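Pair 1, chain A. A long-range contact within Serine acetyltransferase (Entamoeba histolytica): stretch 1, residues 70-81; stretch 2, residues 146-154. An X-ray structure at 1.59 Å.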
# COMPACT_ATOMS: atom_id res chain seq x y z
N ASP A 70 23.10 -5.24 15.19
CA ASP A 70 22.68 -4.81 16.52
C ASP A 70 21.16 -4.63 16.60
O ASP A 70 20.54 -5.00 17.59
CB ASP A 70 23.42 -3.55 16.95
CG ASP A 70 24.88 -3.81 17.33
OD1 ASP A 70 25.24 -4.96 17.68
OD2 ASP A 70 25.68 -2.86 17.28
N TYR A 71 20.57 -4.08 15.53
CA TYR A 71 19.13 -3.83 15.47
C TYR A 71 18.32 -5.13 15.44
O TYR A 71 17.37 -5.28 16.21
CB TYR A 71 18.79 -2.94 14.27
CG TYR A 71 17.32 -2.56 14.16
CD1 TYR A 71 16.85 -1.36 14.68
CD2 TYR A 71 16.42 -3.41 13.52
CE1 TYR A 71 15.49 -1.01 14.57
CE2 TYR A 71 15.06 -3.07 13.42
CZ TYR A 71 14.61 -1.88 13.94
OH TYR A 71 13.27 -1.55 13.83
N ILE A 72 18.72 -6.07 14.57
CA ILE A 72 18.02 -7.36 14.44
C ILE A 72 18.19 -8.18 15.72
O ILE A 72 17.23 -8.79 16.20
CB ILE A 72 18.50 -8.18 13.20
CG1 ILE A 72 18.12 -7.47 11.89
CG2 ILE A 72 17.93 -9.61 13.22
CD1 ILE A 72 18.64 -8.15 10.61
N LYS A 73 19.41 -8.21 16.25
CA LYS A 73 19.65 -8.90 17.52
C LYS A 73 18.72 -8.37 18.60
O LYS A 73 18.08 -9.15 19.31
CB LYS A 73 21.11 -8.77 17.96
CG LYS A 73 21.49 -9.73 19.09
CD LYS A 73 22.94 -9.51 19.53
CE LYS A 73 23.09 -8.19 20.27
NZ LYS A 73 24.25 -7.40 19.75
N ASP A 74 18.63 -7.05 18.72
CA ASP A 74 17.76 -6.43 19.73
C ASP A 74 16.29 -6.82 19.59
O ASP A 74 15.63 -7.17 20.57
CB ASP A 74 17.95 -4.90 19.76
CG ASP A 74 19.26 -4.49 20.44
OD1 ASP A 74 19.94 -5.37 21.02
OD2 ASP A 74 19.61 -3.29 20.40
N SER A 75 15.81 -6.80 18.35
CA SER A 75 14.43 -7.17 18.05
C SER A 75 14.15 -8.67 18.23
O SER A 75 13.12 -9.05 18.78
CB SER A 75 14.07 -6.73 16.63
OG SER A 75 14.14 -5.32 16.51
N VAL A 76 15.08 -9.52 17.80
CA VAL A 76 14.91 -10.96 18.01
C VAL A 76 14.91 -11.27 19.51
O VAL A 76 14.11 -12.08 19.96
CB VAL A 76 15.95 -11.82 17.25
CG1 VAL A 76 15.80 -13.30 17.63
CG2 VAL A 76 15.78 -11.67 15.76
N THR A 77 15.79 -10.62 20.27
CA THR A 77 15.85 -10.82 21.73
C THR A 77 14.51 -10.44 22.41
O THR A 77 14.02 -11.16 23.29
CB THR A 77 17.00 -10.01 22.35
OG1 THR A 77 18.26 -10.49 21.83
CG2 THR A 77 17.00 -10.15 23.87
N ALA A 78 13.94 -9.32 21.99
CA ALA A 78 12.66 -8.85 22.55
C ALA A 78 11.55 -9.89 22.46
O ALA A 78 10.80 -10.09 23.41
CB ALA A 78 12.24 -7.53 21.91
N TYR A 79 11.47 -10.56 21.31
CA TYR A 79 10.43 -11.56 21.05
C TYR A 79 10.80 -12.96 21.53
O TYR A 79 9.92 -13.81 21.71
CB TYR A 79 10.14 -11.62 19.56
CG TYR A 79 9.32 -10.46 19.03
CD1 TYR A 79 7.93 -10.45 19.15
CD2 TYR A 79 9.94 -9.39 18.39
CE1 TYR A 79 7.19 -9.39 18.64
CE2 TYR A 79 9.22 -8.34 17.89
CZ TYR A 79 7.84 -8.34 18.01
OH TYR A 79 7.11 -7.30 17.51
N ASN A 80 12.09 -13.20 21.73
CA ASN A 80 12.58 -14.52 22.06
C ASN A 80 13.51 -14.46 23.27
O ASN A 80 13.06 -14.14 24.38
CB ASN A 80 13.27 -15.14 20.84
CG ASN A 80 12.36 -15.21 19.62
OD1 ASN A 80 11.64 -16.19 19.42
ND2 ASN A 80 12.39 -14.16 18.79
N ASP A 81 14.80 -14.74 23.06
CA ASP A 81 15.80 -14.56 24.11
C ASP A 81 17.17 -14.23 23.52
O ASP A 81 17.39 -14.35 22.31
CB ASP A 81 15.87 -15.80 25.01
CG ASP A 81 16.28 -17.04 24.24
OD1 ASP A 81 15.40 -17.86 23.91
OD2 ASP A 81 17.48 -17.18 23.95
N GLY A 146 14.12 -20.91 13.06
CA GLY A 146 12.99 -21.25 13.93
C GLY A 146 12.26 -20.06 14.53
O GLY A 146 11.34 -20.23 15.31
N GLU A 147 12.68 -18.85 14.15
CA GLU A 147 12.07 -17.62 14.65
C GLU A 147 10.72 -17.39 13.96
O GLU A 147 10.58 -17.67 12.77
CB GLU A 147 13.03 -16.44 14.46
CG GLU A 147 12.88 -15.32 15.48
CD GLU A 147 11.74 -14.37 15.17
OE1 GLU A 147 11.50 -14.10 13.97
OE2 GLU A 147 11.07 -13.90 16.12
N ARG A 148 9.74 -16.90 14.71
CA ARG A 148 8.38 -16.84 14.20
C ARG A 148 7.70 -15.48 14.39
O ARG A 148 6.58 -15.28 13.92
CB ARG A 148 7.53 -17.95 14.82
CG ARG A 148 7.96 -19.38 14.43
CD ARG A 148 7.59 -19.67 12.98
NE ARG A 148 8.00 -21.00 12.57
CZ ARG A 148 9.22 -21.31 12.13
NH1 ARG A 148 10.16 -20.38 12.04
NH2 ARG A 148 9.50 -22.56 11.77
N TYR A 149 8.36 -14.57 15.09
CA TYR A 149 7.76 -13.28 15.43
C TYR A 149 8.38 -12.09 14.70
O TYR A 149 7.70 -11.42 13.89
CB TYR A 149 7.83 -13.07 16.94
CG TYR A 149 6.80 -13.88 17.71
CD1 TYR A 149 7.03 -15.23 17.98
CD2 TYR A 149 5.62 -13.31 18.16
CE1 TYR A 149 6.09 -16.00 18.66
CE2 TYR A 149 4.67 -14.07 18.86
CZ TYR A 149 4.92 -15.42 19.10
OH TYR A 149 4.01 -16.20 19.78
N TYR A 150 9.64 -11.80 14.99
CA TYR A 150 10.28 -10.63 14.40
C TYR A 150 10.39 -10.72 12.87
O TYR A 150 10.21 -9.72 12.17
CB TYR A 150 11.62 -10.27 15.08
CG TYR A 150 12.41 -9.24 14.31
CD1 TYR A 150 11.93 -7.94 14.13
CD2 TYR A 150 13.62 -9.58 13.73
CE1 TYR A 150 12.65 -7.00 13.38
CE2 TYR A 150 14.35 -8.66 13.00
CZ TYR A 150 13.87 -7.38 12.83
OH TYR A 150 14.62 -6.49 12.09
N CYS A 151 10.67 -11.92 12.34
CA CYS A 151 10.74 -12.11 10.87
C CYS A 151 9.41 -11.76 10.19
O CYS A 151 9.40 -11.22 9.09
CB CYS A 151 11.23 -13.52 10.47
SG CYS A 151 10.14 -14.91 10.95
N ARG A 152 8.29 -12.03 10.87
CA ARG A 152 7.00 -11.57 10.37
C ARG A 152 6.84 -10.05 10.45
O ARG A 152 6.33 -9.44 9.52
CB ARG A 152 5.84 -12.28 11.08
CG ARG A 152 4.47 -11.77 10.63
CD ARG A 152 4.14 -12.11 9.17
NE ARG A 152 2.79 -11.65 8.79
CZ ARG A 152 1.67 -12.34 8.98
NH1 ARG A 152 1.68 -13.54 9.55
NH2 ARG A 152 0.51 -11.81 8.61
N GLU A 153 7.30 -9.45 11.56
CA GLU A 153 7.22 -7.99 11.74
C GLU A 153 8.01 -7.27 10.65
O GLU A 153 7.55 -6.28 10.08
CB GLU A 153 7.76 -7.58 13.11
CG GLU A 153 7.58 -6.10 13.43
CD GLU A 153 7.77 -5.79 14.90
OE1 GLU A 153 8.79 -6.22 15.48
OE2 GLU A 153 6.89 -5.14 15.48
N MET A 154 9.21 -7.78 10.38
CA MET A 154 10.05 -7.24 9.31
C MET A 154 9.32 -7.25 7.97
O MET A 154 9.31 -6.25 7.25
CB MET A 154 11.34 -8.06 9.21
CG MET A 154 12.42 -7.42 8.38
SD MET A 154 13.84 -8.50 8.07
CE MET A 154 13.91 -9.35 9.62
O HOH W 1 11.51 -4.47 15.39
O HOH W 2 10.03 -17.04 17.54

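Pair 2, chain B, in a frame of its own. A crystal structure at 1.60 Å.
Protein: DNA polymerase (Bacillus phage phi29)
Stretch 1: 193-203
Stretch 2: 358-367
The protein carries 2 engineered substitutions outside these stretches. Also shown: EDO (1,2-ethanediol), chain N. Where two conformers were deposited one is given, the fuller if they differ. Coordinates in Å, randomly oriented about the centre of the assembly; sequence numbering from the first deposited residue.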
# COMPACT_ATOMS: atom_id res chain seq x y z
N ASP B 193 9.36 9.78 -4.76
CA ASP B 193 9.12 11.24 -4.68
C ASP B 193 9.28 11.70 -3.23
O ASP B 193 9.92 12.74 -2.94
CB ASP B 193 7.72 11.64 -5.17
CG ASP B 193 7.54 11.51 -6.66
OD1 ASP B 193 8.48 11.80 -7.41
OD2 ASP B 193 6.41 11.18 -7.10
N SER B 194 8.70 10.94 -2.31
CA SER B 194 8.76 11.29 -0.89
C SER B 194 10.20 11.33 -0.40
O SER B 194 10.62 12.27 0.28
CB SER B 194 7.96 10.31 -0.03
OG SER B 194 6.59 10.57 -0.09
N LEU B 195 10.97 10.30 -0.72
CA LEU B 195 12.35 10.25 -0.27
C LEU B 195 13.20 11.37 -0.85
O LEU B 195 14.03 11.94 -0.14
CB LEU B 195 12.97 8.87 -0.56
CG LEU B 195 14.36 8.62 -0.01
CD1 LEU B 195 14.42 8.79 1.51
CD2 LEU B 195 14.88 7.24 -0.42
N LYS B 196 13.00 11.67 -2.12
CA LYS B 196 13.74 12.75 -2.77
C LYS B 196 13.42 14.07 -2.08
O LYS B 196 14.32 14.87 -1.80
CB LYS B 196 13.43 12.82 -4.26
CG LYS B 196 14.21 13.87 -5.02
CD LYS B 196 13.50 15.20 -5.04
CE LYS B 196 14.13 16.14 -6.05
NZ LYS B 196 13.46 17.45 -6.08
N GLY B 197 12.14 14.29 -1.79
CA GLY B 197 11.69 15.52 -1.11
C GLY B 197 12.29 15.66 0.26
O GLY B 197 12.72 16.76 0.65
N PHE B 198 12.34 14.57 0.99
CA PHE B 198 12.99 14.55 2.29
C PHE B 198 14.47 14.90 2.18
O PHE B 198 14.98 15.75 2.93
CB PHE B 198 12.82 13.18 2.92
CG PHE B 198 13.49 13.04 4.24
CD1 PHE B 198 13.09 13.80 5.32
CD2 PHE B 198 14.52 12.14 4.40
CE1 PHE B 198 13.72 13.66 6.55
CE2 PHE B 198 15.16 12.00 5.63
CZ PHE B 198 14.76 12.76 6.69
N LYS B 199 15.18 14.28 1.25
CA LYS B 199 16.60 14.64 1.03
C LYS B 199 16.80 16.10 0.68
O LYS B 199 17.76 16.72 1.13
CB LYS B 199 17.23 13.77 -0.05
CG LYS B 199 17.38 12.37 0.41
CD LYS B 199 18.05 11.53 -0.65
CE LYS B 199 18.24 10.12 -0.17
NZ LYS B 199 18.76 9.23 -1.24
N ASP B 200 15.89 16.65 -0.12
CA ASP B 200 15.96 18.09 -0.48
C ASP B 200 15.95 18.94 0.79
O ASP B 200 16.68 19.95 0.88
CB ASP B 200 14.77 18.52 -1.35
CG ASP B 200 14.84 18.01 -2.79
OD1 ASP B 200 15.89 17.49 -3.22
OD2 ASP B 200 13.80 18.13 -3.48
N ILE B 201 15.11 18.56 1.74
CA ILE B 201 14.87 19.38 2.93
C ILE B 201 15.96 19.23 3.97
O ILE B 201 16.41 20.23 4.53
CB ILE B 201 13.49 19.09 3.53
CG1 ILE B 201 12.39 19.56 2.58
CG2 ILE B 201 13.33 19.77 4.91
CD1 ILE B 201 12.49 21.03 2.19
N ILE B 202 16.41 18.00 4.22
CA ILE B 202 17.48 17.81 5.22
C ILE B 202 18.88 17.97 4.62
O ILE B 202 19.83 18.19 5.36
CB ILE B 202 17.33 16.48 6.00
CG1 ILE B 202 17.76 15.27 5.17
CG2 ILE B 202 15.91 16.34 6.50
CD1 ILE B 202 18.27 14.11 6.06
N THR B 203 18.95 17.94 3.28
CA THR B 203 20.18 17.95 2.45
C THR B 203 20.80 16.58 2.34
O THR B 203 20.82 15.82 3.31
CB THR B 203 21.28 18.96 2.89
OG1 THR B 203 22.00 18.45 4.04
CG2 THR B 203 20.68 20.33 3.19
N GLY B 358 13.15 14.82 15.92
CA GLY B 358 13.20 15.99 15.06
C GLY B 358 13.76 15.86 13.64
O GLY B 358 13.80 16.85 12.90
N LEU B 359 14.19 14.65 13.25
CA LEU B 359 14.77 14.47 11.91
C LEU B 359 13.78 14.78 10.79
O LEU B 359 14.20 15.15 9.70
CB LEU B 359 15.35 13.06 11.73
CG LEU B 359 16.66 12.80 12.46
CD1 LEU B 359 16.91 11.31 12.60
CD2 LEU B 359 17.82 13.47 11.73
N PHE B 360 12.47 14.65 11.08
CA PHE B 360 11.43 14.84 10.07
C PHE B 360 10.63 16.12 10.21
O PHE B 360 9.69 16.34 9.44
CB PHE B 360 10.47 13.64 10.08
CG PHE B 360 11.14 12.34 9.81
CD1 PHE B 360 11.56 11.52 10.84
CD2 PHE B 360 11.40 11.96 8.51
CE1 PHE B 360 12.17 10.33 10.56
CE2 PHE B 360 12.04 10.77 8.24
CZ PHE B 360 12.42 9.96 9.27
N LYS B 361 11.01 16.98 11.16
CA LYS B 361 10.22 18.16 11.48
C LYS B 361 9.97 19.04 10.25
O LYS B 361 8.83 19.37 9.94
CB LYS B 361 10.90 19.00 12.54
CG LYS B 361 10.10 20.21 12.92
CD LYS B 361 10.67 20.90 14.12
CE LYS B 361 10.22 22.33 14.21
NZ LYS B 361 8.74 22.48 14.20
N ASP B 362 11.04 19.43 9.57
CA ASP B 362 10.90 20.39 8.47
C ASP B 362 10.11 19.81 7.30
O ASP B 362 9.34 20.51 6.66
CB ASP B 362 12.27 20.90 8.01
CG ASP B 362 12.96 21.79 9.04
OD1 ASP B 362 12.30 22.31 9.96
OD2 ASP B 362 14.19 21.98 8.90
N PHE B 363 10.31 18.53 7.01
CA PHE B 363 9.58 17.86 5.91
C PHE B 363 8.11 17.79 6.22
O PHE B 363 7.25 18.10 5.40
CB PHE B 363 10.13 16.44 5.70
CG PHE B 363 9.41 15.65 4.63
CD1 PHE B 363 9.75 15.81 3.30
CD2 PHE B 363 8.40 14.75 4.96
CE1 PHE B 363 9.08 15.09 2.29
CE2 PHE B 363 7.74 14.02 3.95
CZ PHE B 363 8.10 14.18 2.63
N ILE B 364 7.80 17.37 7.44
CA ILE B 364 6.40 17.23 7.83
C ILE B 364 5.73 18.59 7.93
O ILE B 364 4.60 18.76 7.50
CB ILE B 364 6.26 16.40 9.13
CG1 ILE B 364 6.68 14.95 8.85
CG2 ILE B 364 4.82 16.47 9.67
CD1 ILE B 364 6.77 14.06 10.06
N ASP B 365 6.42 19.58 8.49
CA ASP B 365 5.87 20.95 8.54
C ASP B 365 5.53 21.46 7.14
O ASP B 365 4.46 22.04 6.94
CB ASP B 365 6.87 21.90 9.21
CG ASP B 365 6.94 21.73 10.74
OD1 ASP B 365 6.07 21.03 11.33
OD2 ASP B 365 7.85 22.32 11.36
N LYS B 366 6.43 21.24 6.18
CA LYS B 366 6.25 21.73 4.80
C LYS B 366 5.01 21.13 4.17
O LYS B 366 4.14 21.85 3.67
CB LYS B 366 7.46 21.40 3.92
CG LYS B 366 7.28 21.73 2.41
CD LYS B 366 8.41 21.17 1.56
CE LYS B 366 8.06 21.12 0.08
NZ LYS B 366 8.21 22.43 -0.57
N TRP B 367 4.92 19.81 4.20
CA TRP B 367 3.84 19.14 3.48
C TRP B 367 2.51 19.20 4.24
O TRP B 367 1.45 19.21 3.62
CB TRP B 367 4.26 17.71 3.10
CG TRP B 367 5.25 17.76 2.01
CD1 TRP B 367 6.60 17.59 2.09
CD2 TRP B 367 4.97 18.07 0.64
NE1 TRP B 367 7.18 17.74 0.85
CE2 TRP B 367 6.20 18.04 -0.05
CE3 TRP B 367 3.80 18.37 -0.06
CZ2 TRP B 367 6.29 18.31 -1.43
CZ3 TRP B 367 3.88 18.61 -1.42
CH2 TRP B 367 5.12 18.59 -2.09
C1 EDO N . 3.18 19.48 11.21
O1 EDO N . 3.26 20.90 11.06
C2 EDO N . 3.15 19.14 12.68
O2 EDO N . 1.83 19.29 13.20
O HOH W 3 9.97 18.12 -0.11
O HOH W 4 16.02 20.82 7.41

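What separates the two contacts most sharply? Pair 1 ties its stretches together with hydrogen bonds, whereas pair 2 has no direct hydrogen bond between them. In pair 1, Asn A80 ND2 donates to Glu A147 OE2 at 3.0 Å, nearly in line, and Tyr A79 OH makes a weak bond of 2.8 Å to Glu A153 OE1. At the matching positions pair 2 has Ile B202 and Phe B360, then Ile B201 and Lys B366. The first two do not touch, while Ile B201 CD1 lies 4.1 Å from Lys B366 CD, an approach of carbon to carbon. Polar links across pair 2 pass through water: one donates to both Ile B201 O (3.0 Å) and Asp B362 OD2 (2.6 Å).

What backbone do they share? In each, a helix meets the beginning of a second helix at a steep angle, 125° in pair 1 and 115° in pair 2, with axes approaching to 10.2 and 9.2 Å. Fourteen central residues superpose with an RMSD of 0.7 Å. The match sets Val A76 on Phe B198 and Tyr A150 on Phe B363; across the contacts, the CA atoms of Val A76 and Tyr A150 are 5.9 Å apart, and those of Phe B198 and Phe B363 6.0 Å.

How does each pair accommodate the aromatic ring that the second helix sends into the first? Tyr A150 and Phe B363 both have chi1 in the t well, and both meet a small residue, Ser A75 or Gly B197. Ser A75 CB lies over one face of the Tyr A150 ring, 3.6 Å from its centroid, in a CH-pi contact. Around it Ile A72, Val A76 and Tyr A71 complete a pocket, with Val A76 CG2 3.6 Å from Tyr A150 CD2. In pair 2, Phe B363 packs close to the backbone itself: its CE1 is 3.5 Å from Phe B198 N and 3.8 Å from Gly B197 C. An ideal CB on Gly B197 would be only 3.5 Å from Phe B363 CE1, a tight fit, so the bare backbone gives this ring room.

How is the turn into the second helix filled? Pair 1 uses a carboxylate that serves both stretches. Glu A147 OE2 accepts from Tyr A149 N (3.0 Å) and Tyr A150 N (2.8 Å) as well as from Asn A80 ND2, while Glu A147 OE1 takes Cys A151 N at 2.8 Å; the same side chain thus holds the helix start and reaches the first helix. Pair 2 puts Phe B360 at this position and answers with a larger residue opposite: Phe B198, where pair 1 has Val A76. Their rings are near parallel but slid apart, centroids 5.0 Å apart, and Phe B198 CE1 comes within 3.5 Å of Phe B360 CD2. The backbone position matches, but the two side chains lie in different places, their centres 4.5 Å apart after superposition: Glu A147 gathers hydrogen bonds, and Phe B360 meets a ring.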